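Local coordinates for uncharacterized protein (Acinetobacter baumannii, PDB 4L3U), which is of unknown function and belongs to a family of uncharacterised proteins, folding as a single compact, all-helical chain, at residues 56-61 with 106-111. Sequence-based numbering, arbitrary orientation.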
ATOM      1  N   ALA A  56       2.004  -7.114  -2.234  1.00 23.75           N
ATOM      2  CA  ALA A  56       1.765  -8.436  -1.688  1.00 23.35           C
ATOM      3  C   ALA A  56       2.574  -8.623  -0.412  1.00 24.43           C
ATOM      4  O   ALA A  56       2.102  -9.240   0.538  1.00 25.82           O
ATOM      5  CB  ALA A  56       2.123  -9.500  -2.709  1.00 24.43           C
ATOM      6  N   ASP A  57       3.787  -8.077  -0.388  1.00 23.74           N
ATOM      7  CA  ASP A  57       4.658  -8.200   0.779  1.00 23.83           C
ATOM      8  C   ASP A  57       4.041  -7.522   2.001  1.00 24.36           C
ATOM      9  O   ASP A  57       4.073  -8.068   3.101  1.00 27.07           O
ATOM     10  CB  ASP A  57       6.045  -7.606   0.506  1.00 24.93           C
ATOM     11  CG  ASP A  57       6.808  -8.351  -0.577  1.00 30.33           C
ATOM     12  OD1 ASP A  57       6.525  -9.543  -0.806  1.00 32.37           O
ATOM     13  OD2 ASP A  57       7.704  -7.743  -1.199  1.00 34.28           O
ATOM     14  N   THR A  58       3.483  -6.331   1.808  1.00 23.79           N
ATOM     15  CA  THR A  58       2.853  -5.598   2.897  1.00 20.03           C
ATOM     16  C   THR A  58       1.582  -6.297   3.362  1.00 21.74           C
ATOM     17  O   THR A  58       1.298  -6.354   4.554  1.00 22.99           O
ATOM     18  CB  THR A  58       2.514  -4.166   2.473  1.00 19.70           C
ATOM     19  OG1 THR A  58       3.704  -3.511   2.021  1.00 24.93           O
ATOM     20  CG2 THR A  58       1.921  -3.387   3.638  1.00 19.38           C
ATOM     21  N   ALA A  59       0.817  -6.821   2.412  1.00 20.69           N
ATOM     22  CA  ALA A  59      -0.369  -7.603   2.728  1.00 21.10           C
ATOM     23  C   ALA A  59       0.004  -8.807   3.592  1.00 29.06           C
ATOM     24  O   ALA A  59      -0.685  -9.124   4.559  1.00 28.17           O
ATOM     25  CB  ALA A  59      -1.045  -8.065   1.449  1.00 21.64           C
ATOM     26  N   GLN A  60       1.103  -9.468   3.245  1.00 29.09           N
ATOM     27  CA  GLN A  60       1.528 -10.660   3.966  1.00 28.15           C
ATOM     28  C   GLN A  60       2.050 -10.310   5.354  1.00 26.77           C
ATOM     29  O   GLN A  60       1.971 -11.117   6.277  1.00 26.24           O
ATOM     30  CB  GLN A  60       2.600 -11.410   3.179  1.00 28.85           C
ATOM     31  CG  GLN A  60       2.948 -12.755   3.777  1.00 33.84           C
ATOM     32  CD  GLN A  60       1.733 -13.654   3.918  1.00 35.04           C
ATOM     33  OE1 GLN A  60       0.931 -13.785   2.990  1.00 35.03           O
ATOM     34  NE2 GLN A  60       1.582 -14.266   5.090  1.00 34.41           N
ATOM     35  N   ALA A  61       2.592  -9.104   5.492  1.00 26.66           N
ATOM     36  CA  ALA A  61       3.053  -8.611   6.784  1.00 24.75           C
ATOM     37  C   ALA A  61       1.877  -8.416   7.743  1.00 25.15           C
ATOM     38  O   ALA A  61       1.949  -8.798   8.914  1.00 26.51           O
ATOM     39  CB  ALA A  61       3.825  -7.308   6.606  1.00 20.26           C
ATOM     40  N   GLU A 106      -4.219   2.985   0.562  1.00 31.96           N
ATOM     41  CA  GLU A 106      -5.360   3.539   1.276  1.00 32.79           C
ATOM     42  C   GLU A 106      -6.359   2.428   1.544  1.00 31.08           C
ATOM     43  O   GLU A 106      -7.073   2.452   2.543  1.00 32.71           O
ATOM     44  CB  GLU A 106      -6.015   4.661   0.472  1.00 37.97           C
ATOM     45  CG  GLU A 106      -5.336   6.014   0.624  1.00 43.44           C
ATOM     46  CD  GLU A 106      -5.952   7.090  -0.259  1.00 52.50           C
ATOM     47  OE1 GLU A 106      -6.722   6.747  -1.184  1.00 55.30           O
ATOM     48  OE2 GLU A 106      -5.670   8.285  -0.026  1.00 56.94           O
ATOM     49  N   SER A 107      -6.395   1.445   0.650  1.00 28.57           N
ATOM     50  CA  SER A 107      -7.294   0.310   0.804  1.00 27.69           C
ATOM     51  C   SER A 107      -6.930  -0.487   2.050  1.00 27.98           C
ATOM     52  O   SER A 107      -7.808  -1.009   2.731  1.00 28.95           O
ATOM     53  CB  SER A 107      -7.248  -0.586  -0.434  1.00 30.28           C
ATOM     54  OG  SER A 107      -7.645   0.127  -1.594  1.00 31.49           O
ATOM     55  N   PHE A 108      -5.635  -0.568   2.349  1.00 28.07           N
ATOM     56  CA  PHE A 108      -5.172  -1.216   3.575  1.00 25.78           C
ATOM     57  C   PHE A 108      -5.787  -0.538   4.787  1.00 25.86           C
ATOM     58  O   PHE A 108      -6.240  -1.208   5.707  1.00 27.10           O
ATOM     59  CB  PHE A 108      -3.645  -1.154   3.705  1.00 24.78           C
ATOM     60  CG  PHE A 108      -2.908  -2.215   2.926  1.00 25.20           C
ATOM     61  CD1 PHE A 108      -3.293  -3.545   2.987  1.00 26.40           C
ATOM     62  CD2 PHE A 108      -1.814  -1.878   2.146  1.00 22.07           C
ATOM     63  CE1 PHE A 108      -2.608  -4.515   2.273  1.00 26.54           C
ATOM     64  CE2 PHE A 108      -1.128  -2.840   1.432  1.00 22.09           C
ATOM     65  CZ  PHE A 108      -1.526  -4.161   1.495  1.00 24.35           C
ATOM     66  N   LEU A 109      -5.793   0.791   4.784  1.00 26.48           N
ATOM     67  CA  LEU A 109      -6.352   1.548   5.895  1.00 26.97           C
ATOM     68  C   LEU A 109      -7.786   1.110   6.154  1.00 28.10           C
ATOM     69  O   LEU A 109      -8.177   0.870   7.298  1.00 29.30           O
ATOM     70  CB  LEU A 109      -6.311   3.049   5.605  1.00 26.05           C
ATOM     71  CG  LEU A 109      -4.933   3.700   5.466  1.00 25.23           C
ATOM     72  CD1 LEU A 109      -5.091   5.179   5.194  1.00 23.02           C
ATOM     73  CD2 LEU A 109      -4.097   3.489   6.708  1.00 24.19           C
ATOM     74  N   ASP A 110      -8.555   0.985   5.079  1.00 27.83           N
ATOM     75  CA  ASP A 110      -9.947   0.576   5.180  0.50 28.92           C
ATOM     76  C   ASP A 110     -10.048  -0.848   5.716  1.00 29.23           C
ATOM     77  O   ASP A 110     -10.870  -1.132   6.584  1.00 31.95           O
ATOM     78  CB  ASP A 110     -10.633   0.681   3.816  0.50 30.68           C
ATOM     79  CG  ASP A 110     -10.795   2.117   3.357  0.50 29.88           C
ATOM     80  OD1 ASP A 110     -11.146   2.973   4.194  0.50 30.44           O
ATOM     81  OD2 ASP A 110     -10.569   2.388   2.160  0.50 29.27           O
ATOM     82  N   ILE A 111      -9.199  -1.737   5.206  1.00 26.91           N
ATOM     83  CA  ILE A 111      -9.218  -3.140   5.622  1.00 27.83           C
ATOM     84  C   ILE A 111      -8.925  -3.316   7.117  1.00 26.75           C
ATOM     85  O   ILE A 111      -9.697  -3.957   7.828  1.00 28.46           O
ATOM     86  CB  ILE A 111      -8.234  -3.998   4.778  1.00 25.97           C
ATOM     87  CG1 ILE A 111      -8.712  -4.057   3.328  1.00 29.14           C
ATOM     88  CG2 ILE A 111      -8.115  -5.425   5.337  1.00 23.64           C
ATOM     89  CD1 ILE A 111      -7.711  -4.643   2.364  1.00 29.73           C
TER
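The helix segments carrying A59 and F108 run in roughly the same direction and come nearest at these two residues, whose CA atoms lie 8.0 Å apart. They belong to helices 45-68 and 95-112 of an all-alpha helical bundle, and the contact is buried near the middle of the chain. No hydrogen bond joins the two segments; one aromatic side chain spans the gap. F108 leaves its backbone toward helix 45-68, with CG anti to its own carbonyl carbon (chi1 -82°), and the far end of the ring meets T58 and A59 obliquely. F108 CZ approaches the main chain itself, 3.7 Å from A59 N, while F108 CE1 rests 3.8 Å from A59 CA. A59 CB also touches the ring, 3.9 Å from F108 CZ, and the small size of this side chain probably helps the ring approach the backbone. On the T58 side, F108 CE2 meets the methyl group T58 CG2 at 3.8 Å. Beyond this interface F108 packs edge-to-face with F26 and F105 and also meets the ring of F62, while L23 and L81 bring helices 14-27 and 74-86 against it, making it part of an aromatic and aliphatic core shared by four helices. The two branches of T58 divide the work: CG2, anti to the backbone N, touches the F108 ring, whereas OG1 makes a weak hydrogen bond to K54 O within its own helix.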